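Local coordinates for SusD superfamily protein (Bacteroides fragilis, PDB 3L22) that belongs to the SusD family of outer-membrane proteins and probably binds sugars at the cell surface, with zinc ions bound in the crystal, at residues R115-Y129 against Y172-D186. Sequence-based numbering, arbitrary orientation.
Sequences RYVQEAKFVRALAYY and YEHILSDLENISALD. With ZN (zinc ion), chain H; ZN (zinc ion), chain B; ZN (zinc ion), chain E; EDO (1,2-ethanediol), chain Z.
Arg-124 clasps the carboxylate of Asp-178 through NE and NH2: NE donates to OD2 (2.9 Å) and NH2 to OD1 (2.8 Å), each oxygen met on its syn side. The guanidinium and carboxylate planes lie only 17° apart. A bend at chi3 in an otherwise extended arginine chain presents this NE edge. From the opposite face of the carboxylate, His-174 NE2 donates to Asp-178 OD2 at 2.7 Å, so that one oxygen serves two donors. With ND1 on a zinc ion, the NE2 of His-174 is left to donate; the two-nitrogen grip of Arg-124 probably keeps Asp-178 ionised.

Beside this polar cluster the packing is apolar. Ile-175 sends CD1 against Tyr-129 CB (3.9 Å), while Ala-125 CB touches both Ile-175 CG2 and Leu-179 CD2.

Farther along, the extended Gln-118 side chain reaches the type I turn 182-185, and its OE1 accepts from Ala-184 N at 2.9 Å. Arg-115 NE meets Ala-184 O nearly straight (3.0 Å, 175°), in the carbonyl plane, and Asp-186 CB lies over the guanidinium centre. Two zinc sites flank this end: Asp-186 with Glu-188, and Glu-119 with His-197. A water bridges Glu-119 OE2, a zinc ligand, to the backbone N of Asp-186.

Second-shell support comes from Asn-96, which holds Arg-124 NH1, and Tyr-29, which binds Glu-119 OE1. The helical parts run antiparallel at 162°, their axes 8.8 Å apart, consistent with the TPR-like helical pairs of SusD proteins. Helices 18-33 and 79-103 pack on 115-129, helix 200-213 touches both segments, and Phe-122 meets Phe-251 of strand 249-253 edge-to-face.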
# COMPACT_ATOMS: atom_id res chain seq x y z
N ARG A 115 -7.31 21.65 7.07
CA ARG A 115 -6.32 20.89 6.37
C ARG A 115 -5.51 20.02 7.32
O ARG A 115 -5.22 18.87 6.99
CB ARG A 115 -5.39 21.79 5.60
CG ARG A 115 -4.33 20.98 4.84
CD ARG A 115 -3.50 21.82 3.87
NE ARG A 115 -4.31 22.31 2.76
CZ ARG A 115 -3.85 23.02 1.74
NH1 ARG A 115 -2.54 23.29 1.61
NH2 ARG A 115 -4.70 23.43 0.80
N TYR A 116 -5.08 20.58 8.44
CA TYR A 116 -4.28 19.80 9.40
C TYR A 116 -5.06 18.59 9.95
O TYR A 116 -4.53 17.47 10.03
CB TYR A 116 -3.83 20.67 10.58
CG TYR A 116 -2.91 21.84 10.29
CD1 TYR A 116 -1.99 21.83 9.24
CD2 TYR A 116 -2.95 22.96 11.10
CE1 TYR A 116 -1.14 22.94 9.03
CE2 TYR A 116 -2.13 24.06 10.88
CZ TYR A 116 -1.23 24.04 9.87
OH TYR A 116 -0.43 25.15 9.73
N VAL A 117 -6.35 18.81 10.27
CA VAL A 117 -7.21 17.73 10.73
C VAL A 117 -7.34 16.67 9.66
O VAL A 117 -7.21 15.50 9.92
CB VAL A 117 -8.64 18.23 11.10
CG1 VAL A 117 -9.64 17.06 11.33
CG2 VAL A 117 -8.60 19.15 12.35
N GLN A 118 -7.64 17.08 8.46
CA GLN A 118 -7.96 16.13 7.40
C GLN A 118 -6.70 15.34 6.98
O GLN A 118 -6.76 14.15 6.67
CB GLN A 118 -8.63 16.88 6.24
CG GLN A 118 -10.04 17.38 6.62
CD GLN A 118 -10.68 18.26 5.55
OE1 GLN A 118 -10.20 18.30 4.42
NE2 GLN A 118 -11.73 19.01 5.93
N GLU A 119 -5.54 15.99 7.04
CA GLU A 119 -4.28 15.29 6.78
C GLU A 119 -3.99 14.25 7.84
O GLU A 119 -3.60 13.12 7.52
CB GLU A 119 -3.08 16.25 6.69
CG GLU A 119 -3.05 16.96 5.35
CD GLU A 119 -1.73 17.72 5.11
OE1 GLU A 119 -0.65 17.35 5.67
OE2 GLU A 119 -1.80 18.69 4.34
N ALA A 120 -4.19 14.62 9.10
CA ALA A 120 -3.92 13.70 10.20
C ALA A 120 -4.88 12.49 10.13
O ALA A 120 -4.47 11.35 10.33
CB ALA A 120 -4.05 14.43 11.53
N LYS A 121 -6.15 12.74 9.83
CA LYS A 121 -7.11 11.66 9.64
C LYS A 121 -6.74 10.70 8.50
O LYS A 121 -6.92 9.49 8.61
CB LYS A 121 -8.53 12.21 9.48
CG LYS A 121 -9.12 12.77 10.79
CD LYS A 121 -10.59 13.14 10.58
CE LYS A 121 -11.17 13.76 11.83
NZ LYS A 121 -12.60 14.10 11.62
N PHE A 122 -6.20 11.24 7.41
CA PHE A 122 -5.70 10.42 6.31
C PHE A 122 -4.61 9.43 6.79
O PHE A 122 -4.67 8.27 6.46
CB PHE A 122 -5.15 11.28 5.17
CG PHE A 122 -4.46 10.50 4.12
CD1 PHE A 122 -5.20 9.92 3.07
CD2 PHE A 122 -3.09 10.25 4.19
CE1 PHE A 122 -4.59 9.17 2.10
CE2 PHE A 122 -2.47 9.47 3.22
CZ PHE A 122 -3.25 8.92 2.17
N VAL A 123 -3.65 9.92 7.57
CA VAL A 123 -2.59 9.09 8.11
C VAL A 123 -3.17 7.96 9.01
O VAL A 123 -2.80 6.81 8.84
CB VAL A 123 -1.53 9.92 8.84
CG1 VAL A 123 -0.49 9.04 9.52
CG2 VAL A 123 -0.85 10.87 7.84
N ARG A 124 -4.15 8.29 9.86
CA ARG A 124 -4.80 7.25 10.68
C ARG A 124 -5.54 6.25 9.79
O ARG A 124 -5.45 5.04 10.02
CB ARG A 124 -5.74 7.88 11.67
CG ARG A 124 -6.41 6.89 12.60
CD ARG A 124 -7.06 7.64 13.76
NE ARG A 124 -8.19 8.44 13.33
CZ ARG A 124 -8.82 9.33 14.12
NH1 ARG A 124 -8.47 9.52 15.40
NH2 ARG A 124 -9.88 9.96 13.64
N ALA A 125 -6.20 6.76 8.76
CA ALA A 125 -6.95 5.92 7.83
C ALA A 125 -6.04 4.93 7.09
O ALA A 125 -6.34 3.72 6.98
CB ALA A 125 -7.74 6.82 6.82
N LEU A 126 -4.89 5.43 6.64
CA LEU A 126 -3.92 4.60 5.96
C LEU A 126 -3.36 3.49 6.88
O LEU A 126 -3.18 2.31 6.46
CB LEU A 126 -2.80 5.49 5.38
CG LEU A 126 -1.89 4.87 4.34
CD1 LEU A 126 -2.66 4.27 3.12
CD2 LEU A 126 -0.80 5.87 3.86
N ALA A 127 -3.08 3.85 8.13
CA ALA A 127 -2.54 2.88 9.07
C ALA A 127 -3.54 1.74 9.30
O ALA A 127 -3.20 0.55 9.17
CB ALA A 127 -2.18 3.57 10.37
N TYR A 128 -4.80 2.10 9.56
CA TYR A 128 -5.85 1.09 9.71
C TYR A 128 -6.06 0.27 8.45
O TYR A 128 -6.36 -0.93 8.53
CB TYR A 128 -7.18 1.72 10.19
CG TYR A 128 -7.21 1.92 11.68
CD1 TYR A 128 -7.19 0.82 12.54
CD2 TYR A 128 -7.22 3.20 12.26
CE1 TYR A 128 -7.19 0.96 13.91
CE2 TYR A 128 -7.24 3.36 13.67
CZ TYR A 128 -7.21 2.23 14.47
OH TYR A 128 -7.19 2.32 15.84
N TYR A 129 -5.93 0.90 7.28
CA TYR A 129 -6.11 0.19 6.03
C TYR A 129 -5.11 -0.97 5.87
O TYR A 129 -5.47 -2.08 5.46
CB TYR A 129 -6.02 1.18 4.84
CG TYR A 129 -5.85 0.51 3.51
CD1 TYR A 129 -6.95 0.06 2.79
CD2 TYR A 129 -4.60 0.34 2.96
CE1 TYR A 129 -6.81 -0.56 1.57
CE2 TYR A 129 -4.43 -0.30 1.72
CZ TYR A 129 -5.54 -0.73 1.03
OH TYR A 129 -5.41 -1.34 -0.20
N TYR A 172 -13.10 -0.79 7.83
CA TYR A 172 -13.33 -0.06 6.61
C TYR A 172 -14.29 1.10 6.77
O TYR A 172 -14.08 2.18 6.19
CB TYR A 172 -13.84 -0.97 5.49
CG TYR A 172 -12.80 -1.85 4.84
CD1 TYR A 172 -11.53 -1.37 4.50
CD2 TYR A 172 -13.10 -3.16 4.50
CE1 TYR A 172 -10.59 -2.21 3.86
CE2 TYR A 172 -12.15 -3.98 3.89
CZ TYR A 172 -10.93 -3.50 3.56
OH TYR A 172 -10.00 -4.33 2.95
N GLU A 173 -15.33 0.91 7.57
CA GLU A 173 -16.35 1.95 7.76
C GLU A 173 -15.76 3.14 8.50
O GLU A 173 -16.09 4.29 8.19
CB GLU A 173 -17.59 1.39 8.46
CG GLU A 173 -18.46 0.56 7.50
CD GLU A 173 -19.51 -0.32 8.17
OE1 GLU A 173 -19.37 -0.67 9.38
OE2 GLU A 173 -20.51 -0.65 7.47
N HIS A 174 -14.86 2.88 9.45
CA HIS A 174 -14.21 3.98 10.15
C HIS A 174 -13.21 4.72 9.21
O HIS A 174 -13.15 5.95 9.20
CB HIS A 174 -13.47 3.57 11.42
CG HIS A 174 -12.65 4.69 11.92
ND1 HIS A 174 -13.21 5.75 12.58
CD2 HIS A 174 -11.37 5.05 11.67
CE1 HIS A 174 -12.30 6.69 12.77
NE2 HIS A 174 -11.17 6.29 12.20
N ILE A 175 -12.48 3.97 8.41
CA ILE A 175 -11.59 4.55 7.39
C ILE A 175 -12.39 5.51 6.51
O ILE A 175 -11.95 6.62 6.27
CB ILE A 175 -10.89 3.47 6.54
CG1 ILE A 175 -9.86 2.73 7.41
CG2 ILE A 175 -10.21 4.08 5.30
CD1 ILE A 175 -9.36 1.38 6.84
N LEU A 176 -13.60 5.11 6.11
CA LEU A 176 -14.42 5.99 5.28
C LEU A 176 -14.80 7.25 6.05
O LEU A 176 -14.86 8.34 5.44
CB LEU A 176 -15.66 5.27 4.75
CG LEU A 176 -15.42 4.13 3.77
CD1 LEU A 176 -16.77 3.41 3.52
CD2 LEU A 176 -14.79 4.63 2.48
N SER A 177 -15.06 7.13 7.35
CA SER A 177 -15.30 8.32 8.17
C SER A 177 -14.09 9.28 8.22
O SER A 177 -14.26 10.49 8.12
CB SER A 177 -15.68 7.95 9.59
OG SER A 177 -16.91 7.29 9.61
N ASP A 178 -12.89 8.74 8.35
CA ASP A 178 -11.68 9.56 8.36
C ASP A 178 -11.41 10.20 6.99
O ASP A 178 -10.61 11.12 6.91
CB ASP A 178 -10.47 8.74 8.82
CG ASP A 178 -10.33 8.65 10.34
OD1 ASP A 178 -11.02 9.36 11.13
OD2 ASP A 178 -9.49 7.86 10.80
N LEU A 179 -12.05 9.71 5.94
CA LEU A 179 -11.88 10.25 4.59
C LEU A 179 -13.14 10.99 4.12
O LEU A 179 -13.26 11.33 2.93
CB LEU A 179 -11.54 9.11 3.64
CG LEU A 179 -10.24 8.35 3.95
CD1 LEU A 179 -10.15 7.18 2.97
CD2 LEU A 179 -9.00 9.24 3.83
N GLU A 180 -14.07 11.25 5.01
CA GLU A 180 -15.36 11.78 4.55
C GLU A 180 -15.36 13.25 4.24
O GLU A 180 -16.15 13.68 3.41
CB GLU A 180 -16.48 11.50 5.54
CG GLU A 180 -16.48 12.34 6.79
CD GLU A 180 -17.48 11.80 7.87
OE1 GLU A 180 -18.19 10.80 7.62
OE2 GLU A 180 -17.55 12.42 8.94
N ASN A 181 -14.54 14.02 4.95
CA ASN A 181 -14.38 15.43 4.63
C ASN A 181 -12.95 15.70 4.19
O ASN A 181 -12.02 15.60 4.96
CB ASN A 181 -14.78 16.34 5.78
CG ASN A 181 -15.01 17.79 5.31
OD1 ASN A 181 -14.70 18.14 4.16
ND2 ASN A 181 -15.55 18.60 6.18
N ILE A 182 -12.81 16.01 2.91
CA ILE A 182 -11.50 16.21 2.30
C ILE A 182 -11.34 17.55 1.62
O ILE A 182 -10.31 17.80 1.00
CB ILE A 182 -11.14 15.05 1.33
CG1 ILE A 182 -12.12 14.93 0.17
CG2 ILE A 182 -11.01 13.73 2.08
CD1 ILE A 182 -11.64 13.94 -0.84
N SER A 183 -12.30 18.44 1.76
CA SER A 183 -12.31 19.66 0.94
C SER A 183 -11.28 20.67 1.37
O SER A 183 -11.04 21.58 0.63
CB SER A 183 -13.69 20.31 0.97
OG SER A 183 -14.09 20.51 2.32
N ALA A 184 -10.64 20.51 2.53
CA ALA A 184 -9.56 21.42 2.92
C ALA A 184 -8.21 20.85 2.53
O ALA A 184 -7.21 21.55 2.66
CB ALA A 184 -9.61 21.73 4.40
N LEU A 185 -8.16 19.60 2.05
CA LEU A 185 -6.89 19.06 1.62
C LEU A 185 -6.37 19.77 0.37
O LEU A 185 -7.12 20.23 -0.47
CB LEU A 185 -6.94 17.56 1.40
CG LEU A 185 -7.16 16.70 2.65
CD1 LEU A 185 -7.35 15.23 2.15
CD2 LEU A 185 -6.01 16.82 3.71
N ASP A 186 -5.04 19.80 0.25
CA ASP A 186 -4.34 20.40 -0.91
C ASP A 186 -4.59 19.59 -2.20
O ASP A 186 -5.06 18.45 -2.15
CB ASP A 186 -2.84 20.40 -0.59
CG ASP A 186 -2.02 21.18 -1.59
OD1 ASP A 186 -2.47 22.29 -1.93
OD2 ASP A 186 -0.94 20.67 -2.02
ZN ZN H . -15.24 5.99 13.28
ZN ZN B . 0.02 19.64 4.16
ZN ZN E . -1.38 23.92 -2.37
C1 EDO Z . -17.93 9.01 1.87
O1 EDO Z . -17.28 9.78 0.86
C2 EDO Z . -17.03 8.37 2.89
O2 EDO Z . -15.67 8.76 2.86
O HOH W 1 -7.40 22.96 -0.88
O HOH W 2 -8.91 12.85 5.61
O HOH W 3 -13.36 20.97 4.85
O HOH W 4 -3.38 18.66 2.19
O HOH W 5 -0.25 20.29 2.34
O HOH W 6 0.02 21.41 5.56
O HOH W 7 -15.15 8.20 13.49